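Local coordinates for immunoreactive 84kD antigen PG93 (Porphyromonas gingivalis, PDB 5M11), which is an essential bacterial surface component of the type IX secretion system of an oral pathogen and binds calcium and zinc ions, at residues Ala537-Asn541 / Val595-Lys601; Ile550-Tyr556 / Pro568-Pro573; Leu476-Trp482 / Ala558-Leu562. All coordinates share one frame; numbering follows the deposited sequence.

Contact 1: residues Ala537-Asn541 / Val595-Lys601. With ZN (zinc ion), chain E; PG4 (tetraethylene glycol), chain P.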
loop_
_atom_site.group_PDB
_atom_site.type_symbol
_atom_site.label_atom_id
_atom_site.label_comp_id
_atom_site.label_asym_id
_atom_site.label_seq_id
_atom_site.Cartn_x
_atom_site.Cartn_y
_atom_site.Cartn_z
ATOM N N ALA A 537 16.990 -6.559 -14.496
ATOM C CA ALA A 537 16.700 -5.436 -15.389
ATOM C C ALA A 537 17.791 -5.237 -16.394
ATOM O O ALA A 537 18.957 -5.239 -16.007
ATOM C CB ALA A 537 16.527 -4.156 -14.580
ATOM N N VAL A 538 17.441 -5.000 -17.669
ATOM C CA VAL A 538 18.462 -4.738 -18.685
ATOM C C VAL A 538 18.625 -3.199 -18.847
ATOM O O VAL A 538 17.655 -2.470 -19.096
ATOM C CB VAL A 538 18.264 -5.510 -20.031
ATOM C CG1 VAL A 538 17.247 -4.864 -20.957
ATOM C CG2 VAL A 538 19.601 -5.721 -20.745
ATOM N N ASP A 539 19.842 -2.704 -18.643
ATOM C CA ASP A 539 20.034 -1.275 -18.793
ATOM C C ASP A 539 20.376 -0.955 -20.256
ATOM O O ASP A 539 20.321 -1.853 -21.101
ATOM C CB ASP A 539 21.071 -0.751 -17.791
ATOM C CG ASP A 539 22.535 -0.981 -18.082
ATOM O OD1 ASP A 539 22.849 -1.623 -19.114
ATOM O OD2 ASP A 539 23.376 -0.513 -17.278
ATOM N N HIS A 540 20.712 0.310 -20.564
ATOM C CA HIS A 540 21.038 0.715 -21.934
ATOM C C HIS A 540 22.423 0.210 -22.385
ATOM O O HIS A 540 22.648 0.100 -23.592
ATOM C CB HIS A 540 20.970 2.237 -22.091
ATOM C CG HIS A 540 19.667 2.843 -21.682
ATOM N ND1 HIS A 540 19.601 4.142 -21.203
ATOM C CD2 HIS A 540 18.423 2.314 -21.680
ATOM C CE1 HIS A 540 18.324 4.364 -20.942
ATOM N NE2 HIS A 540 17.577 3.289 -21.199
ATOM N N ASN A 541 23.333 -0.114 -21.426
ATOM C CA ASN A 541 24.697 -0.609 -21.683
ATOM C C ASN A 541 24.741 -2.158 -21.866
ATOM O O ASN A 541 25.806 -2.779 -21.695
ATOM C CB ASN A 541 25.642 -0.187 -20.541
ATOM C CG ASN A 541 25.869 1.296 -20.404
ATOM O OD1 ASN A 541 25.890 2.047 -21.389
ATOM N ND2 ASN A 541 26.107 1.743 -19.171
ATOM N N VAL A 595 15.012 0.973 -14.718
ATOM C CA VAL A 595 16.104 1.790 -15.268
ATOM C C VAL A 595 15.571 3.055 -16.007
ATOM O O VAL A 595 14.738 2.968 -16.925
ATOM C CB VAL A 595 17.051 0.947 -16.173
ATOM C CG1 VAL A 595 18.166 1.803 -16.770
ATOM C CG2 VAL A 595 17.646 -0.236 -15.408
ATOM N N ASP A 596 16.113 4.219 -15.587
ATOM C CA ASP A 596 15.904 5.592 -16.075
ATOM C C ASP A 596 16.234 5.794 -17.544
ATOM O O ASP A 596 16.975 5.023 -18.144
ATOM C CB ASP A 596 16.865 6.551 -15.307
ATOM C CG ASP A 596 16.256 7.460 -14.261
ATOM O OD1 ASP A 596 15.063 7.267 -13.926
ATOM O OD2 ASP A 596 16.977 8.371 -13.765
ATOM N N LYS A 597 15.793 6.942 -18.057
ATOM C CA LYS A 597 16.077 7.522 -19.366
ATOM C C LYS A 597 17.551 7.952 -19.331
ATOM O O LYS A 597 18.234 7.970 -20.363
ATOM C CB LYS A 597 15.119 8.716 -19.564
ATOM C CG LYS A 597 15.254 9.506 -20.850
ATOM C CD LYS A 597 14.292 10.709 -20.871
ATOM C CE LYS A 597 14.799 11.939 -20.142
ATOM N NZ LYS A 597 15.817 12.688 -20.929
ATOM N N LEU A 598 18.043 8.267 -18.096
ATOM C CA LEU A 598 19.424 8.659 -17.810
ATOM C C LEU A 598 20.295 7.452 -17.527
ATOM O O LEU A 598 21.476 7.628 -17.213
ATOM C CB LEU A 598 19.498 9.616 -16.615
ATOM C CG LEU A 598 18.711 10.917 -16.672
ATOM C CD1 LEU A 598 18.974 11.736 -15.428
ATOM C CD2 LEU A 598 19.015 11.724 -17.917
ATOM N N ASN A 599 19.724 6.224 -17.635
ATOM C CA ASN A 599 20.379 4.937 -17.353
ATOM C C ASN A 599 20.667 4.783 -15.823
ATOM O O ASN A 599 21.467 3.939 -15.412
ATOM C CB ASN A 599 21.654 4.760 -18.195
ATOM C CG ASN A 599 22.022 3.340 -18.529
ATOM O OD1 ASN A 599 21.211 2.398 -18.440
ATOM N ND2 ASN A 599 23.253 3.180 -18.989
ATOM N N HIS A 600 19.977 5.594 -14.992
ATOM C CA HIS A 600 20.069 5.527 -13.536
ATOM C C HIS A 600 19.144 4.432 -13.071
ATOM O O HIS A 600 18.253 4.044 -13.826
ATOM C CB HIS A 600 19.743 6.874 -12.871
ATOM C CG HIS A 600 20.748 7.960 -13.122
ATOM N ND1 HIS A 600 20.371 9.294 -13.149
ATOM C CD2 HIS A 600 22.079 7.878 -13.355
ATOM C CE1 HIS A 600 21.477 9.977 -13.387
ATOM N NE2 HIS A 600 22.537 9.169 -13.515
ATOM N N LYS A 601 19.368 3.888 -11.870
ATOM C CA LYS A 601 18.593 2.743 -11.399
ATOM C C LYS A 601 17.711 3.050 -10.194
ATOM O O LYS A 601 18.196 3.552 -9.186
ATOM C CB LYS A 601 19.550 1.588 -11.056
ATOM C CG LYS A 601 20.015 0.774 -12.265
ATOM C CD LYS A 601 21.130 1.407 -13.102
ATOM C CE LYS A 601 21.186 0.732 -14.446
ATOM N NZ LYS A 601 22.263 1.257 -15.327
HETATM ZN ZN ZN E . 24.636 9.593 -13.862
HETATM O O1 PG4 P . 23.015 8.481 -20.095
HETATM C C1 PG4 P . 22.237 8.163 -21.263
HETATM C C2 PG4 P . 22.276 6.660 -21.574
HETATM O O2 PG4 P . 21.092 6.260 -22.270
HETATM C C3 PG4 P . 21.369 5.906 -23.625
HETATM C C4 PG4 P . 20.103 5.416 -24.323
HETATM O O3 PG4 P . 20.314 4.111 -24.872
HETATM C C5 PG4 P . 19.179 3.662 -25.608
HETATM C C6 PG4 P . 18.892 2.218 -25.231
HETATM O O4 PG4 P . 17.542 2.103 -24.789
HETATM C C7 PG4 P . 17.062 0.773 -24.986
HETATM C C8 PG4 P . 16.578 0.175 -23.665
HETATM O O5 PG4 P . 17.655 -0.498 -22.999
HETATM O O HOH W 1 25.040 11.039 -11.957
#
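Asp539 and Lys601 form a salt bridge, OD2 to NZ 2.9 Å, with the ammonium on the lone pair of OD2 that faces away from OD1. The same NZ donates to the backbone carbonyl oxygens of Asn599 and Glu615, so three acceptors hold this buried charge. Asn599 ends the type I turn from Asp596 with a positive phi of 69°, which asparagine tolerates well. Its OD1 takes the N-H of His540 almost straight (3.0 Å, 168°), while its ND2 donates to the Glu615 carboxylate. Beside these polar groups Val595 supplies methyls, CG1 packing on Asp539 CB at 4.0 Å and CG2 on Ala537 CB at 4.2 Å. On the looser solvent side the His540 ring and the Asn599 amide lie side by side, running in opposite senses, their planes 14° apart, and ND1 of the ring bonds O2 of a tetraethylene glycol at 2.8 Å, probably a crystallisation additive. His600 turns elsewhere, to a zinc ion. Asp539 and Asp596 each receive an indole N-H from the tryptophan six residues on, Trp545 and Trp602. In both sheets this bond links the turn after the first strand to the second strand, a repeat consistent with beta-propeller blades.

Contact 2: residues Ile550-Tyr556 / Pro568-Pro573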
loop_
_atom_site.group_PDB
_atom_site.type_symbol
_atom_site.label_atom_id
_atom_site.label_comp_id
_atom_site.label_asym_id
_atom_site.label_seq_id
_atom_site.Cartn_x
_atom_site.Cartn_y
_atom_site.Cartn_z
ATOM N N ILE A 550 21.320 -10.346 -0.778
ATOM C CA ILE A 550 22.582 -9.743 -0.327
ATOM C C ILE A 550 22.911 -8.425 -1.090
ATOM O O ILE A 550 24.030 -7.918 -0.985
ATOM C CB ILE A 550 23.756 -10.763 -0.410
ATOM C CG1 ILE A 550 24.099 -11.143 -1.868
ATOM C CG2 ILE A 550 23.488 -12.001 0.455
ATOM C CD1 ILE A 550 25.545 -11.556 -2.095
ATOM N N GLY A 551 21.936 -7.880 -1.820
ATOM C CA GLY A 551 22.114 -6.633 -2.555
ATOM C C GLY A 551 21.969 -6.713 -4.062
ATOM O O GLY A 551 21.348 -7.637 -4.596
ATOM N N ILE A 552 22.550 -5.729 -4.758
ATOM C CA ILE A 552 22.469 -5.622 -6.212
ATOM C C ILE A 552 23.852 -5.904 -6.862
ATOM O O ILE A 552 24.882 -5.720 -6.214
ATOM C CB ILE A 552 21.889 -4.214 -6.569
ATOM C CG1 ILE A 552 21.224 -4.224 -7.962
ATOM C CG2 ILE A 552 22.924 -3.067 -6.403
ATOM C CD1 ILE A 552 20.394 -2.977 -8.304
ATOM N N PHE A 553 23.849 -6.375 -8.134
ATOM C CA PHE A 553 25.039 -6.697 -8.958
ATOM C C PHE A 553 24.658 -6.899 -10.431
ATOM O O PHE A 553 23.603 -7.469 -10.729
ATOM C CB PHE A 553 25.820 -7.931 -8.437
ATOM C CG PHE A 553 25.001 -9.163 -8.127
ATOM C CD1 PHE A 553 24.773 -10.128 -9.098
ATOM C CD2 PHE A 553 24.470 -9.362 -6.856
ATOM C CE1 PHE A 553 24.023 -11.268 -8.805
ATOM C CE2 PHE A 553 23.701 -10.492 -6.574
ATOM C CZ PHE A 553 23.490 -11.440 -7.545
ATOM N N GLY A 554 25.522 -6.431 -11.326
ATOM C CA GLY A 554 25.274 -6.500 -12.763
ATOM C C GLY A 554 26.283 -7.235 -13.631
ATOM O O GLY A 554 27.508 -7.146 -13.427
ATOM N N VAL A 555 25.749 -7.955 -14.640
ATOM C CA VAL A 555 26.526 -8.688 -15.632
ATOM C C VAL A 555 26.648 -7.784 -16.858
ATOM O O VAL A 555 25.630 -7.426 -17.452
ATOM C CB VAL A 555 25.914 -10.077 -15.981
ATOM C CG1 VAL A 555 26.809 -10.846 -16.955
ATOM C CG2 VAL A 555 25.662 -10.901 -14.728
ATOM N N TYR A 556 27.879 -7.404 -17.229
ATOM C CA TYR A 556 28.101 -6.580 -18.416
ATOM C C TYR A 556 28.004 -7.484 -19.684
ATOM O O TYR A 556 28.133 -8.715 -19.576
ATOM C CB TYR A 556 29.443 -5.838 -18.291
ATOM C CG TYR A 556 29.345 -4.605 -17.416
ATOM C CD1 TYR A 556 29.574 -3.335 -17.938
ATOM C CD2 TYR A 556 28.965 -4.701 -16.076
ATOM C CE1 TYR A 556 29.456 -2.191 -17.143
ATOM C CE2 TYR A 556 28.829 -3.566 -15.277
ATOM C CZ TYR A 556 29.073 -2.313 -15.814
ATOM O OH TYR A 556 28.926 -1.197 -15.027
ATOM N N PRO A 568 29.531 -16.408 -16.322
ATOM C CA PRO A 568 29.355 -14.943 -16.321
ATOM C C PRO A 568 29.845 -14.249 -15.058
ATOM O O PRO A 568 29.630 -14.735 -13.941
ATOM C CB PRO A 568 27.841 -14.745 -16.500
ATOM C CG PRO A 568 27.222 -16.114 -16.357
ATOM C CD PRO A 568 28.293 -17.086 -16.751
ATOM N N ILE A 569 30.540 -13.118 -15.267
ATOM C CA ILE A 569 31.081 -12.265 -14.219
ATOM C C ILE A 569 30.040 -11.187 -13.862
ATOM O O ILE A 569 29.543 -10.458 -14.735
ATOM C CB ILE A 569 32.454 -11.656 -14.613
ATOM C CG1 ILE A 569 33.485 -12.759 -14.945
ATOM C CG2 ILE A 569 32.979 -10.710 -13.518
ATOM C CD1 ILE A 569 34.488 -12.412 -16.040
ATOM N N ALA A 570 29.710 -11.135 -12.549
ATOM C CA ALA A 570 28.824 -10.186 -11.870
ATOM C C ALA A 570 29.664 -9.165 -11.153
ATOM O O ALA A 570 30.647 -9.525 -10.502
ATOM C CB ALA A 570 27.933 -10.913 -10.880
ATOM N N VAL A 571 29.310 -7.889 -11.307
ATOM C CA VAL A 571 30.023 -6.774 -10.678
ATOM C C VAL A 571 29.178 -6.220 -9.528
ATOM O O VAL A 571 28.058 -5.733 -9.763
ATOM C CB VAL A 571 30.387 -5.651 -11.697
ATOM C CG1 VAL A 571 31.075 -4.474 -11.007
ATOM C CG2 VAL A 571 31.235 -6.179 -12.852
ATOM N N ARG A 572 29.714 -6.300 -8.290
ATOM C CA ARG A 572 29.065 -5.722 -7.106
ATOM C C ARG A 572 29.526 -4.267 -7.024
ATOM O O ARG A 572 30.738 -4.022 -6.953
ATOM C CB ARG A 572 29.359 -6.503 -5.817
ATOM C CG ARG A 572 28.642 -7.835 -5.736
ATOM C CD ARG A 572 28.856 -8.488 -4.390
ATOM N NE ARG A 572 27.891 -8.001 -3.404
ATOM C CZ ARG A 572 27.719 -8.533 -2.199
ATOM N NH1 ARG A 572 28.445 -9.575 -1.812
ATOM N NH2 ARG A 572 26.813 -8.030 -1.372
ATOM N N PRO A 573 28.594 -3.292 -7.166
ATOM C CA PRO A 573 29.000 -1.880 -7.189
ATOM C C PRO A 573 29.723 -1.464 -5.917
ATOM O O PRO A 573 29.380 -1.921 -4.826
ATOM C CB PRO A 573 27.671 -1.130 -7.353
ATOM C CG PRO A 573 26.735 -2.114 -7.906
ATOM C CD PRO A 573 27.130 -3.419 -7.302
#
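Gly554 and Val571 bond to each other twice through their backbones, forming the antiparallel hydrogen-bonded pair that joins the third and fourth strands of what is probably a beta-propeller blade. Gly554 N donates to Val571 O at 3.1 Å, and Val571 N returns a bond to Gly554 O at 2.9 Å. The regular pairing is short, and the end-to-end directions of the two segments are 114° apart. Apolar groups line the rest of the seam. CD1 of Phe553 touches the methyl of Ala570 at 3.7 Å, a small residue that lets the broad ring come close to the neighbouring strand. Val555 sets its CG1 branch against CB of Pro568 at 4.1 Å, and Ile552 CG2 lies near the ring of Pro573. Arg572 reaches back along strand 551-555 with its chain bent at chi3 (85°), which lays the guanidinium under CD1 of Ile550. That methyl sits over one face of the flat group, 3.5 Å from NH1, while the charge itself is answered by a salt bridge to Asp586.

Farther out, strand 544-548 flanks the other edge of strand 551-555, bonding Phe553 through Met546 and Val555 through Val544. Ser548 OG accepts from Ile550 N and donates to Gly551 O, which ties down the tight connection into the strand; Gly551 has a positive phi that a side chain would make hard to adopt. The Phe553 ring also meets the ring of His530, their planes about 20° apart, so it is held between a loop and the sheet. On the fourth strand, Pro573 shares a backbone hydrogen bond with Val584, necessarily through its carbonyl, and Ala570 one with Val521. At the exposed end of the seam, CD2 of the Tyr556 ring lies 4.2 Å from CG2 of Val571.

Contact 3: residues Leu476-Trp482 / Ala558-Leu562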
loop_
_atom_site.group_PDB
_atom_site.type_symbol
_atom_site.label_atom_id
_atom_site.label_comp_id
_atom_site.label_asym_id
_atom_site.label_seq_id
_atom_site.Cartn_x
_atom_site.Cartn_y
_atom_site.Cartn_z
ATOM N N LEU A 476 16.194 -10.590 -23.763
ATOM C CA LEU A 476 17.172 -9.666 -24.343
ATOM C C LEU A 476 16.945 -9.491 -25.858
ATOM O O LEU A 476 16.390 -10.416 -26.476
ATOM C CB LEU A 476 18.607 -10.163 -24.076
ATOM C CG LEU A 476 19.325 -9.426 -22.962
ATOM C CD1 LEU A 476 19.150 -10.122 -21.649
ATOM C CD2 LEU A 476 20.772 -9.271 -23.261
ATOM N N PRO A 477 17.385 -8.336 -26.471
ATOM C CA PRO A 477 17.175 -8.120 -27.917
ATOM C C PRO A 477 17.651 -9.253 -28.837
ATOM O O PRO A 477 16.993 -9.500 -29.845
ATOM C CB PRO A 477 17.964 -6.839 -28.182
ATOM C CG PRO A 477 17.834 -6.082 -26.932
ATOM C CD PRO A 477 18.010 -7.136 -25.871
ATOM N N ASN A 478 18.728 -9.968 -28.477
ATOM C CA ASN A 478 19.243 -11.097 -29.269
ATOM C C ASN A 478 18.381 -12.389 -29.125
ATOM O O ASN A 478 18.693 -13.413 -29.741
ATOM C CB ASN A 478 20.692 -11.394 -28.873
ATOM C CG ASN A 478 20.862 -11.886 -27.459
ATOM O OD1 ASN A 478 20.083 -11.574 -26.555
ATOM N ND2 ASN A 478 21.910 -12.630 -27.234
ATOM N N GLY A 479 17.338 -12.336 -28.300
ATOM C CA GLY A 479 16.435 -13.468 -28.102
ATOM C C GLY A 479 16.663 -14.329 -26.878
ATOM O O GLY A 479 15.831 -15.190 -26.578
ATOM N N ASP A 480 17.794 -14.123 -26.171
ATOM C CA ASP A 480 18.125 -14.850 -24.942
ATOM C C ASP A 480 17.044 -14.608 -23.892
ATOM O O ASP A 480 16.512 -13.493 -23.801
ATOM C CB ASP A 480 19.496 -14.398 -24.398
ATOM C CG ASP A 480 20.703 -14.884 -25.170
ATOM O OD1 ASP A 480 20.559 -15.186 -26.380
ATOM O OD2 ASP A 480 21.803 -14.926 -24.576
ATOM N N LYS A 481 16.698 -15.644 -23.123
ATOM C CA LYS A 481 15.665 -15.520 -22.098
ATOM C C LYS A 481 16.277 -15.818 -20.760
ATOM O O LYS A 481 16.888 -16.873 -20.593
ATOM C CB LYS A 481 14.466 -16.440 -22.399
ATOM C CG LYS A 481 13.718 -16.038 -23.665
ATOM C CD LYS A 481 13.119 -17.219 -24.391
ATOM C CE LYS A 481 12.476 -16.812 -25.699
ATOM N NZ LYS A 481 13.450 -16.793 -26.821
ATOM N N TRP A 482 16.176 -14.859 -19.825
ATOM C CA TRP A 482 16.696 -14.990 -18.457
ATOM C C TRP A 482 15.541 -15.208 -17.533
ATOM O O TRP A 482 14.579 -14.436 -17.569
ATOM C CB TRP A 482 17.517 -13.752 -18.013
ATOM C CG TRP A 482 18.781 -13.493 -18.794
ATOM C CD1 TRP A 482 18.917 -13.481 -20.149
ATOM C CD2 TRP A 482 20.058 -13.097 -18.261
ATOM N NE1 TRP A 482 20.219 -13.194 -20.491
ATOM C CE2 TRP A 482 20.932 -12.918 -19.356
ATOM C CE3 TRP A 482 20.559 -12.904 -16.962
ATOM C CZ2 TRP A 482 22.271 -12.559 -19.198
ATOM C CZ3 TRP A 482 21.882 -12.544 -16.805
ATOM C CH2 TRP A 482 22.729 -12.386 -17.914
ATOM N N ALA A 558 25.524 -8.771 -21.489
ATOM C CA ALA A 558 24.646 -9.896 -21.159
ATOM C C ALA A 558 24.280 -10.750 -22.393
ATOM O O ALA A 558 24.088 -11.958 -22.255
ATOM C CB ALA A 558 23.398 -9.384 -20.478
ATOM N N ALA A 559 24.230 -10.124 -23.587
ATOM C CA ALA A 559 23.925 -10.740 -24.883
ATOM C C ALA A 559 24.934 -11.872 -25.292
ATOM O O ALA A 559 24.568 -12.800 -26.037
ATOM C CB ALA A 559 23.896 -9.663 -25.957
ATOM N N GLY A 560 26.164 -11.799 -24.790
ATOM C CA GLY A 560 27.166 -12.797 -25.130
ATOM C C GLY A 560 27.382 -13.937 -24.151
ATOM O O GLY A 560 28.298 -14.740 -24.362
ATOM N N VAL A 561 26.563 -14.030 -23.080
ATOM C CA VAL A 561 26.738 -15.048 -22.038
ATOM C C VAL A 561 26.625 -16.445 -22.608
ATOM O O VAL A 561 27.482 -17.264 -22.283
ATOM C CB VAL A 561 25.849 -14.890 -20.773
ATOM C CG1 VAL A 561 26.235 -13.647 -19.972
ATOM C CG2 VAL A 561 24.355 -14.896 -21.102
ATOM N N LEU A 562 25.633 -16.710 -23.494
ATOM C CA LEU A 562 25.445 -18.044 -24.094
ATOM C C LEU A 562 26.590 -18.436 -25.050
ATOM O O LEU A 562 26.829 -19.629 -25.251
ATOM C CB LEU A 562 24.104 -18.171 -24.837
ATOM C CG LEU A 562 22.820 -18.231 -24.022
ATOM C CD1 LEU A 562 21.633 -18.444 -24.934
ATOM C CD2 LEU A 562 22.864 -19.310 -22.951
#
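Trp482 and Ala558 meet obliquely, with CZ2 on the six-membered side of the indole 3.6 Å from the alanine methyl. The carbonyl O of Ala558 lies at the rim of the ring, in its plane. The same CZ2 also touches CG2 of Val561 at 3.7 Å, so one corner of the indole is set against two residues of the loop beginning with the 3-10 segment at Ala558. With CG of Trp482 anti to its carbonyl carbon (chi1 -64°), the ring extends toward the next sheet, whose Val544 and Met546 pack on it, as does Ile499 of its own. A large flat side chain can touch these apolar groups from two sheets and a loop at once.

Leu476 sets its CD2 branch 3.8 Å from the CB methyl of Ala558, which is small enough for leucine and tryptophan to close on it from directions roughly at right angles. Asp480 and Leu562 point at each other from opposite directions, OD2 ending 3.5 Å from CG of the leucine, while OD1 is bonded by Asn501 of the adjoining strand. Nearer solvent, the amide of Asn478 lies alongside Ala559, ND2 to CB 3.8 Å. Its CG lies between the backbone N and the carbonyl carbon (chi1 65°), which brings OD1 back toward the turn, where it accepts a weak bond from Asp480 N.

That turn, type I from Leu476 to Gly479, closes with a glycine of positive phi. Lys481 NZ donates to Gly479 O in the carbonyl plane and forms a salt bridge with Asp502, a calcium ligand. Leu562 in turn lies about 5 Å, side chain to side chain, from the zinc ligand His514. The whole packs one sheet's turn and strand on the loop of the next, consistent with an interface between beta-propeller blades.

All three contacts gather round the sheet running from strand 533-538 to strand 582-583, contact 3 through a loop between two of its strands. Contact 2 lies within it, pairing its third and fourth strands. Contact 1 joins the end of its first strand to the following sheet, and contact 3 ties the loop after its third strand to the preceding one. Their centres are 15 to 17 Å apart. Along the chain, contact 2 is nested inside contact 1, whereas contact 3 crosses both. Contacts 2 and 3 touch, Val561 CG1 packing on Pro568 CB at 4.0 Å; contact 1 touches neither. One sheet is thus paired internally and packed on both its neighbours in sequence, consistent with a propeller's ring of blades.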